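Local coordinates for protein TssK (Serratia sp. FS14, PDB 5Y0E) that forms trimers that probably serve as a baseplate component of the bacterial type VI secretion system, at residues R213-Q216 with M217-L221; L240-R243 with H244-Q247; V233-M236 with L237-I241; L301-L304 with L305-L309. All coordinates share one frame; numbering follows the deposited sequence.

Contact 1: residues R213-Q216 with M217-L221; sequences RSQQ and MSQRL
The R213 guanidinium meets M217 obliquely: its NH2 stands 3.8 Å from M217 CG. Beside them the side chains of Q215 and Q219 run side by side and point the same way, their amide planes 24° apart, and Q219 OE1 lies 3.8 Å from Q215 CG. Bends at chi2 and chi3 carry the R213 guanidinium toward the following turn, where NH2 bonds Q216 OE1 at 3.0 Å, the oxygen lying 28° out of the guanidinium plane. These neighbours sit on successive turns of helix 197-222, one of the helices of the trimer-forming bundle of TssK, and the i to i+4 backbone bonds set their spacing: M217 N donates to R213 O at 2.8 Å. S218 adds a side-chain grip of the kind serines make inside helices. With chi1 at 63°, its OG is placed between backbone N and carbonyl carbon, 2.8 Å from S214 O and 2.9 Å from Q215 O, and its single proton can serve either oxygen. S214 O also takes the backbone N-H of S218. M217 CB and CG lean on R213 O, while the side chain packs against L237 of helix 229-253. S214 and S218 turn to T281 of the second subunit, and Q216 and Q219 touch E438 and D436 of strand 436-443.

Contact 2: residues L240-R243 with H244-Q247; sequences LINR and HLGQ
A buried polar contact within one helix joins H244 to the turn before it, midway along helix 229-253, where the bundle meets the other subunits. H244 ND1 donates to L240 O at 2.8 Å, almost straight at 176°, and the oxygen lies only 3° out of the ring plane. The bond is consistent with a proton on ND1 and helps fix the rotation of the ring. L240 CD1 comes up to H244 CE1 at 3.7 Å, and the same methyl sits over one face of the R243 guanidinium, toward its rim. R243 runs alongside H244, its CD making an off-centre CH-pi contact 4.3 Å from the ring centroid. The ring N-H takes the L240 carbonyl that H244 N would use in a regular alpha helix; H244 N bonds only weakly to I241 O, and the pattern resumes with L245 N to I241 O at 3.0 Å. F269 of helix 259-273 stacks on H244. The R243 polar end belongs to the trimer interface: NE forms a salt bridge with E272 of the second subunit, which probably offsets the closeness of R243 of the third subunit. On another side, N242 ND2 bonds S275 OG and R280 O of the second subunit.

Contact 3: residues V233-M236 with L237-I241; sequences VDFM and LLQLI
Q239 OE1 rests against the ring of F235, 3.2 Å from CE2 and 3.3 Å from CD2, approaching obliquely with the amide and ring planes 59° apart. F235 holds CG anti to its backbone N (chi1 -174°), its ring projecting mostly outward; the Q239 chain, extended beyond CG, leans back toward it and crosses it at a slant. Behind this pair the backbone fixes the spacing, Q239 N donating to F235 O at 3.1 Å. L238 N gives D234 O a straighter bond, 3.0 Å at 174°. L237 N is shared more loosely, with weak bonds to both V233 O and D234 O, each 3.1 Å. Q239 CB also lies against M236 O at 3.4 Å. Farther out, L237 reaches M217 of helix 197-222 and L273 of helix 259-273, and L238 packs on L221. M236 faces M236 of the second subunit, while F235 and Q239 touch that same methionine. Q239 and F235 of the third subunit meet M236 and V233 of this chain. The arrangement is that of a helix lining the threefold interface of a trimeric helical bundle, with one side turned to neighbouring subunits and another to helices of its own chain.

Contact 4: residues L301-L304 with L305-L309; sequences LMLL and LRQGL
L303 O accepts the shortest sound polar bond here, from Q307 N at 2.8 Å and 164°, with the donor nearly in line with the carbonyl. R306 N to M302 O follows at 2.9 Å, and L305 N to L301 O and G308 N to L304 O continue the i to i+4 pattern of an alpha helix. Above this backbone the side chains pair in the same spacing. M302, bent at both chi2 and chi3, curls its methyl forward toward the next turn, where CE lies 3.2 Å from R306 NH1; the two chains cross and the methyl meets the guanidinium obliquely. R306 begins with CG anti to the carbonyl carbon (chi1 -64°), which lays that methylene against M302 O at 3.2 Å before the chain bends at chi3. On the solvent side L303 CD2 meets Q307 NE2 at 3.6 Å, a contact of methyl and amide, with Q307 CG lying along L303 O at 3.4 Å. L305 turns inward instead, its CG 3.3 Å from L301 O. The segment is therefore amphipathic: L303, L304, R306, Q307 and G308 are exposed, whereas L301, M302, L305 and L309 are buried. These last side chains face two helices of the same chain. L301 packs on F263 and W266 and L305 on F269, all of helix 259-273; M302 also reaches W266, and F202 of helix 197-222. Near the end of helix 294-309, L309 settles on L209 and L210 of helix 197-222.

Overall arrangement
From the N terminus, contact 1 comes first, late in helix 197-222; after the connection to helix 229-253 follow contact 3 and then contact 2, which overlap at L240 and I241 on that one helix. Contact 4 comes last, at the end of helix 294-309. All four are local, within single helices, so none closes a long loop and none nests in another. Their side chains bring the helices together: M217 touches D234, L237 and I241, S214 meets N242 and L245, I241 reaches L309, and R213 CD of contact 1 lies against L309 O. Contacts 1, 2 and 3 also touch the second subunit, whereas contact 4 stays within its own chain.

Contact 1: residues R213-Q216 with M217-L221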
loop_
_atom_site.group_PDB
_atom_site.type_symbol
_atom_site.label_atom_id
_atom_site.label_comp_id
_atom_site.label_asym_id
_atom_site.label_seq_id
_atom_site.Cartn_x
_atom_site.Cartn_y
_atom_site.Cartn_z
ATOM N N ARG A 213 -6.946 0.771 19.412
ATOM C CA ARG A 213 -7.775 -0.419 19.369
ATOM C C ARG A 213 -6.931 -1.671 19.450
ATOM O O ARG A 213 -7.347 -2.678 20.030
ATOM C CB ARG A 213 -8.636 -0.423 18.108
ATOM C CG ARG A 213 -9.659 0.695 18.070
ATOM C CD ARG A 213 -10.369 0.839 19.367
ATOM N NE ARG A 213 -11.009 -0.391 19.793
ATOM C CZ ARG A 213 -11.120 -0.761 21.063
ATOM N NH1 ARG A 213 -10.623 0.001 22.027
ATOM N NH2 ARG A 213 -11.700 -1.914 21.360
ATOM N N SER A 214 -5.743 -1.620 18.873
ATOM C CA SER A 214 -4.807 -2.727 18.951
ATOM C C SER A 214 -4.420 -3.037 20.389
ATOM O O SER A 214 -4.388 -4.196 20.807
ATOM C CB SER A 214 -3.572 -2.367 18.146
ATOM O OG SER A 214 -2.940 -3.524 17.724
ATOM N N GLN A 215 -4.070 -2.010 21.142
ATOM C CA GLN A 215 -3.682 -2.205 22.528
ATOM C C GLN A 215 -4.814 -2.840 23.317
ATOM O O GLN A 215 -4.615 -3.797 24.066
ATOM C CB GLN A 215 -3.289 -0.857 23.123
ATOM C CG GLN A 215 -2.762 -0.861 24.539
ATOM C CD GLN A 215 -3.101 0.434 25.288
ATOM O OE1 GLN A 215 -3.925 1.241 24.826
ATOM N NE2 GLN A 215 -2.481 0.630 26.454
ATOM N N GLN A 216 -5.987 -2.282 23.194
ATOM C CA GLN A 216 -7.099 -2.764 23.937
ATOM C C GLN A 216 -7.551 -4.140 23.524
ATOM O O GLN A 216 -7.735 -4.980 24.346
ATOM C CB GLN A 216 -8.229 -1.752 23.859
ATOM C CG GLN A 216 -9.214 -1.830 24.990
ATOM C CD GLN A 216 -10.119 -3.009 24.857
ATOM O OE1 GLN A 216 -10.623 -3.289 23.794
ATOM N NE2 GLN A 216 -10.299 -3.724 25.932
ATOM N N MET A 217 -7.718 -4.381 22.250
ATOM C CA MET A 217 -8.184 -5.684 21.844
ATOM C C MET A 217 -7.229 -6.798 22.191
ATOM O O MET A 217 -7.644 -7.835 22.612
ATOM C CB MET A 217 -8.521 -5.698 20.379
ATOM C CG MET A 217 -9.775 -4.945 20.073
ATOM S SD MET A 217 -10.241 -5.064 18.373
ATOM C CE MET A 217 -11.274 -6.484 18.433
ATOM N N SER A 218 -5.940 -6.559 22.049
ATOM C CA SER A 218 -4.951 -7.558 22.360
ATOM C C SER A 218 -4.967 -7.933 23.815
ATOM O O SER A 218 -4.840 -9.064 24.154
ATOM C CB SER A 218 -3.574 -7.093 21.965
ATOM O OG SER A 218 -3.228 -5.973 22.692
ATOM N N GLN A 219 -5.176 -6.981 24.688
ATOM C CA GLN A 219 -5.216 -7.292 26.082
ATOM C C GLN A 219 -6.419 -8.116 26.486
ATOM O O GLN A 219 -6.346 -8.875 27.406
ATOM C CB GLN A 219 -5.104 -6.021 26.888
ATOM C CG GLN A 219 -3.768 -5.359 26.671
ATOM C CD GLN A 219 -3.440 -4.323 27.706
ATOM O OE1 GLN A 219 -3.658 -3.146 27.495
ATOM N NE2 GLN A 219 -2.902 -4.758 28.822
ATOM N N ARG A 220 -7.524 -7.953 25.791
ATOM C CA ARG A 220 -8.702 -8.709 26.060
ATOM C C ARG A 220 -8.522 -10.118 25.523
ATOM O O ARG A 220 -8.906 -11.058 26.138
ATOM C CB ARG A 220 -9.896 -8.010 25.445
ATOM C CG ARG A 220 -11.071 -8.888 25.128
ATOM C CD ARG A 220 -11.799 -9.297 26.364
ATOM N NE ARG A 220 -12.439 -8.179 26.989
ATOM C CZ ARG A 220 -12.578 -8.055 28.286
ATOM N NH1 ARG A 220 -13.162 -7.011 28.786
ATOM N NH2 ARG A 220 -12.122 -8.982 29.073
ATOM N N LEU A 221 -7.846 -10.260 24.406
ATOM C CA LEU A 221 -7.617 -11.561 23.837
ATOM C C LEU A 221 -6.516 -12.357 24.511
ATOM O O LEU A 221 -6.386 -13.517 24.268
ATOM C CB LEU A 221 -7.379 -11.472 22.345
ATOM C CG LEU A 221 -8.623 -11.247 21.524
ATOM C CD1 LEU A 221 -8.266 -10.666 20.189
ATOM C CD2 LEU A 221 -9.423 -12.499 21.350
#

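Contact 2: residues L240-R243 with H244-Q247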
loop_
_atom_site.group_PDB
_atom_site.type_symbol
_atom_site.label_atom_id
_atom_site.label_comp_id
_atom_site.label_asym_id
_atom_site.label_seq_id
_atom_site.Cartn_x
_atom_site.Cartn_y
_atom_site.Cartn_z
ATOM N N LEU A 240 -7.069 -7.646 11.392
ATOM C CA LEU A 240 -7.247 -6.626 10.377
ATOM C C LEU A 240 -6.666 -5.310 10.836
ATOM O O LEU A 240 -6.070 -4.585 10.046
ATOM C CB LEU A 240 -8.717 -6.471 10.037
ATOM C CG LEU A 240 -9.049 -5.425 8.973
ATOM C CD1 LEU A 240 -8.609 -5.878 7.632
ATOM C CD2 LEU A 240 -10.521 -5.134 8.959
ATOM N N ILE A 241 -6.823 -4.998 12.114
ATOM C CA ILE A 241 -6.167 -3.836 12.684
ATOM C C ILE A 241 -4.646 -3.984 12.607
ATOM O O ILE A 241 -3.936 -3.032 12.292
ATOM C CB ILE A 241 -6.677 -3.628 14.123
ATOM C CG1 ILE A 241 -8.169 -3.293 14.091
ATOM C CG2 ILE A 241 -5.934 -2.563 14.840
ATOM C CD1 ILE A 241 -8.800 -3.185 15.438
ATOM N N ASN A 242 -4.133 -5.184 12.846
ATOM C CA ASN A 242 -2.686 -5.364 12.914
ATOM C C ASN A 242 -2.027 -5.180 11.554
ATOM O O ASN A 242 -0.971 -4.563 11.460
ATOM C CB ASN A 242 -2.362 -6.724 13.503
ATOM C CG ASN A 242 -2.464 -6.730 14.996
ATOM O OD1 ASN A 242 -2.402 -5.692 15.620
ATOM N ND2 ASN A 242 -2.591 -7.899 15.578
ATOM N N ARG A 243 -2.649 -5.677 10.491
ATOM C CA ARG A 243 -2.143 -5.432 9.149
ATOM C C ARG A 243 -1.972 -3.945 8.873
ATOM O O ARG A 243 -0.988 -3.533 8.256
ATOM C CB ARG A 243 -3.074 -6.040 8.107
ATOM C CG ARG A 243 -2.658 -5.696 6.695
ATOM C CD ARG A 243 -3.736 -5.870 5.672
ATOM N NE ARG A 243 -4.598 -7.001 5.984
ATOM C CZ ARG A 243 -5.796 -7.204 5.450
ATOM N NH1 ARG A 243 -6.265 -6.352 4.576
ATOM N NH2 ARG A 243 -6.525 -8.254 5.797
ATOM N N HIS A 244 -2.918 -3.129 9.310
ATOM C CA HIS A 244 -2.891 -1.710 9.015
ATOM C C HIS A 244 -2.039 -0.900 9.985
ATOM O O HIS A 244 -1.664 0.221 9.666
ATOM C CB HIS A 244 -4.333 -1.196 8.957
ATOM C CG HIS A 244 -5.081 -1.720 7.782
ATOM N ND1 HIS A 244 -5.807 -2.883 7.824
ATOM C CD2 HIS A 244 -5.160 -1.279 6.508
ATOM C CE1 HIS A 244 -6.317 -3.129 6.633
ATOM N NE2 HIS A 244 -5.931 -2.174 5.815
ATOM N N LEU A 245 -1.721 -1.436 11.158
ATOM C CA LEU A 245 -0.651 -0.863 11.960
ATOM C C LEU A 245 0.624 -0.703 11.138
ATOM O O LEU A 245 1.298 0.336 11.194
ATOM C CB LEU A 245 -0.380 -1.752 13.161
ATOM C CG LEU A 245 -1.123 -1.447 14.450
ATOM C CD1 LEU A 245 -0.591 -2.345 15.547
ATOM C CD2 LEU A 245 -0.945 -0.001 14.813
ATOM N N GLY A 246 0.943 -1.705 10.341
ATOM C CA GLY A 246 2.139 -1.655 9.549
ATOM C C GLY A 246 1.957 -0.779 8.350
ATOM O O GLY A 246 2.836 -0.004 8.006
ATOM N N GLN A 247 0.799 -0.895 7.721
ATOM C CA GLN A 247 0.502 -0.110 6.536
ATOM C C GLN A 247 0.561 1.373 6.832
ATOM O O GLN A 247 1.139 2.136 6.057
ATOM C CB GLN A 247 -0.871 -0.481 5.991
ATOM C CG GLN A 247 -1.078 -0.145 4.555
ATOM C CD GLN A 247 -2.520 -0.252 4.119
ATOM O OE1 GLN A 247 -3.290 0.653 4.354
ATOM N NE2 GLN A 247 -2.888 -1.340 3.470
#

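Contact 3: residues V233-M236 with L237-I241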
loop_
_atom_site.group_PDB
_atom_site.type_symbol
_atom_site.label_atom_id
_atom_site.label_comp_id
_atom_site.label_asym_id
_atom_site.label_seq_id
_atom_site.Cartn_x
_atom_site.Cartn_y
_atom_site.Cartn_z
ATOM N N VAL A 233 -14.426 -13.552 16.080
ATOM C CA VAL A 233 -14.714 -12.340 15.377
ATOM C C VAL A 233 -13.775 -11.267 15.859
ATOM O O VAL A 233 -13.218 -10.563 15.085
ATOM C CB VAL A 233 -16.171 -11.915 15.584
ATOM C CG1 VAL A 233 -16.389 -10.504 15.127
ATOM C CG2 VAL A 233 -17.094 -12.833 14.836
ATOM N N ASP A 234 -13.607 -11.155 17.151
ATOM C CA ASP A 234 -12.709 -10.192 17.698
ATOM C C ASP A 234 -11.308 -10.428 17.216
ATOM O O ASP A 234 -10.632 -9.514 16.881
ATOM C CB ASP A 234 -12.697 -10.289 19.198
ATOM C CG ASP A 234 -13.860 -9.644 19.816
ATOM O OD1 ASP A 234 -14.582 -8.930 19.141
ATOM O OD2 ASP A 234 -14.065 -9.858 20.999
ATOM N N PHE A 235 -10.870 -11.668 17.212
ATOM C CA PHE A 235 -9.550 -11.994 16.776
ATOM C C PHE A 235 -9.385 -11.676 15.317
ATOM O O PHE A 235 -8.367 -11.223 14.926
ATOM C CB PHE A 235 -9.236 -13.441 17.066
ATOM C CG PHE A 235 -7.836 -13.814 16.766
ATOM C CD1 PHE A 235 -6.809 -13.315 17.493
ATOM C CD2 PHE A 235 -7.555 -14.645 15.755
ATOM C CE1 PHE A 235 -5.525 -13.638 17.206
ATOM C CE2 PHE A 235 -6.270 -14.982 15.467
ATOM C CZ PHE A 235 -5.252 -14.473 16.192
ATOM N N MET A 236 -10.377 -11.951 14.502
ATOM C CA MET A 236 -10.293 -11.569 13.097
ATOM C C MET A 236 -10.124 -10.073 12.916
ATOM O O MET A 236 -9.548 -9.641 11.925
ATOM C CB MET A 236 -11.542 -11.998 12.347
ATOM C CG MET A 236 -11.595 -13.414 12.030
ATOM S SD MET A 236 -13.242 -14.051 11.932
ATOM C CE MET A 236 -13.069 -14.786 10.408
ATOM N N LEU A 237 -10.662 -9.273 13.832
ATOM C CA LEU A 237 -10.632 -7.835 13.655
ATOM C C LEU A 237 -9.309 -7.255 14.120
ATOM O O LEU A 237 -8.758 -6.372 13.469
ATOM C CB LEU A 237 -11.796 -7.193 14.403
ATOM C CG LEU A 237 -11.807 -5.663 14.424
ATOM C CD1 LEU A 237 -12.074 -5.063 13.059
ATOM C CD2 LEU A 237 -12.812 -5.189 15.367
ATOM N N LEU A 238 -8.796 -7.743 15.242
ATOM C CA LEU A 238 -7.451 -7.386 15.648
ATOM C C LEU A 238 -6.439 -7.713 14.548
ATOM O O LEU A 238 -5.546 -6.917 14.259
ATOM C CB LEU A 238 -7.115 -8.103 16.945
ATOM C CG LEU A 238 -5.703 -7.924 17.495
ATOM C CD1 LEU A 238 -5.370 -6.464 17.776
ATOM C CD2 LEU A 238 -5.550 -8.726 18.731
ATOM N N GLN A 239 -6.593 -8.861 13.904
ATOM C CA GLN A 239 -5.785 -9.180 12.741
ATOM C C GLN A 239 -5.853 -8.094 11.703
ATOM O O GLN A 239 -4.830 -7.706 11.133
ATOM C CB GLN A 239 -6.262 -10.461 12.109
ATOM C CG GLN A 239 -5.358 -11.550 12.228
ATOM C CD GLN A 239 -6.049 -12.821 11.907
ATOM O OE1 GLN A 239 -6.697 -13.401 12.772
ATOM N NE2 GLN A 239 -5.912 -13.288 10.666
ATOM N N LEU A 240 -7.069 -7.646 11.392
ATOM C CA LEU A 240 -7.247 -6.626 10.377
ATOM C C LEU A 240 -6.666 -5.310 10.836
ATOM O O LEU A 240 -6.070 -4.585 10.046
ATOM C CB LEU A 240 -8.717 -6.471 10.037
ATOM C CG LEU A 240 -9.049 -5.425 8.973
ATOM C CD1 LEU A 240 -8.609 -5.878 7.632
ATOM C CD2 LEU A 240 -10.521 -5.134 8.959
ATOM N N ILE A 241 -6.823 -4.998 12.114
ATOM C CA ILE A 241 -6.167 -3.836 12.684
ATOM C C ILE A 241 -4.646 -3.984 12.607
ATOM O O ILE A 241 -3.936 -3.032 12.292
ATOM C CB ILE A 241 -6.677 -3.628 14.123
ATOM C CG1 ILE A 241 -8.169 -3.293 14.091
ATOM C CG2 ILE A 241 -5.934 -2.563 14.840
ATOM C CD1 ILE A 241 -8.800 -3.185 15.438
#

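Contact 4: residues L301-L304 with L305-L309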
loop_
_atom_site.group_PDB
_atom_site.type_symbol
_atom_site.label_atom_id
_atom_site.label_comp_id
_atom_site.label_asym_id
_atom_site.label_seq_id
_atom_site.Cartn_x
_atom_site.Cartn_y
_atom_site.Cartn_z
ATOM N N LEU A 301 -14.203 8.309 3.404
ATOM C CA LEU A 301 -13.433 7.155 3.843
ATOM C C LEU A 301 -13.107 7.244 5.327
ATOM O O LEU A 301 -13.255 6.263 6.062
ATOM C CB LEU A 301 -12.165 7.052 2.996
ATOM C CG LEU A 301 -11.639 5.693 2.548
ATOM C CD1 LEU A 301 -12.779 4.890 1.980
ATOM C CD2 LEU A 301 -10.560 5.863 1.498
ATOM N N MET A 302 -12.676 8.411 5.786
ATOM C CA MET A 302 -12.343 8.549 7.192
ATOM C C MET A 302 -13.553 8.262 8.059
ATOM O O MET A 302 -13.431 7.681 9.146
ATOM C CB MET A 302 -11.808 9.949 7.461
ATOM C CG MET A 302 -10.369 10.158 7.043
ATOM S SD MET A 302 -9.232 9.088 7.941
ATOM C CE MET A 302 -9.431 9.595 9.634
ATOM N N LEU A 303 -14.732 8.649 7.586
ATOM C CA LEU A 303 -15.955 8.371 8.318
ATOM C C LEU A 303 -16.149 6.882 8.486
ATOM O O LEU A 303 -16.298 6.385 9.602
ATOM C CB LEU A 303 -17.139 8.982 7.584
ATOM C CG LEU A 303 -17.997 10.048 8.238
ATOM C CD1 LEU A 303 -19.096 10.384 7.342
ATOM C CD2 LEU A 303 -18.545 9.609 9.535
ATOM N N LEU A 304 -16.158 6.152 7.375
ATOM C CA LEU A 304 -16.309 4.711 7.451
ATOM C C LEU A 304 -15.312 4.081 8.414
ATOM O O LEU A 304 -15.650 3.155 9.150
ATOM C CB LEU A 304 -16.158 4.108 6.064
ATOM C CG LEU A 304 -17.219 4.545 5.047
ATOM C CD1 LEU A 304 -16.766 4.121 3.688
ATOM C CD2 LEU A 304 -18.588 3.940 5.339
ATOM N N LEU A 305 -14.076 4.561 8.426
ATOM C CA LEU A 305 -13.095 3.915 9.275
ATOM C C LEU A 305 -13.348 4.247 10.726
ATOM O O LEU A 305 -13.207 3.385 11.595
ATOM C CB LEU A 305 -11.698 4.321 8.857
ATOM C CG LEU A 305 -11.389 3.883 7.433
ATOM C CD1 LEU A 305 -10.122 4.550 6.908
ATOM C CD2 LEU A 305 -11.276 2.372 7.392
ATOM N N ARG A 306 -13.761 5.480 11.009
ATOM C CA ARG A 306 -14.092 5.812 12.386
ATOM C C ARG A 306 -15.315 5.041 12.859
ATOM O O ARG A 306 -15.348 4.570 13.999
ATOM C CB ARG A 306 -14.276 7.317 12.535
ATOM C CG ARG A 306 -12.977 8.087 12.260
ATOM C CD ARG A 306 -13.114 9.586 12.350
ATOM N NE ARG A 306 -12.165 10.128 13.315
ATOM C CZ ARG A 306 -11.172 10.964 13.025
ATOM N NH1 ARG A 306 -10.985 11.386 11.781
ATOM N NH2 ARG A 306 -10.372 11.389 13.994
ATOM N N GLN A 307 -16.311 4.853 12.000
ATOM C CA GLN A 307 -17.463 4.080 12.423
ATOM C C GLN A 307 -17.069 2.658 12.754
ATOM O O GLN A 307 -17.557 2.086 13.730
ATOM C CB GLN A 307 -18.541 4.090 11.350
ATOM C CG GLN A 307 -19.146 5.446 11.185
ATOM C CD GLN A 307 -20.123 5.522 10.030
ATOM O OE1 GLN A 307 -20.453 4.510 9.394
ATOM N NE2 GLN A 307 -20.611 6.730 9.762
ATOM N N GLY A 308 -16.193 2.064 11.944
ATOM C CA GLY A 308 -15.831 0.685 12.159
ATOM C C GLY A 308 -14.940 0.468 13.350
ATOM O O GLY A 308 -14.913 -0.632 13.892
ATOM N N LEU A 309 -14.225 1.498 13.781
ATOM C CA LEU A 309 -13.243 1.365 14.835
ATOM C C LEU A 309 -13.624 2.043 16.137
ATOM O O LEU A 309 -13.026 1.742 17.160
ATOM C CB LEU A 309 -11.899 1.923 14.356
ATOM C CG LEU A 309 -11.349 1.211 13.120
ATOM C CD1 LEU A 309 -10.209 1.943 12.425
ATOM C CD2 LEU A 309 -10.935 -0.187 13.504
#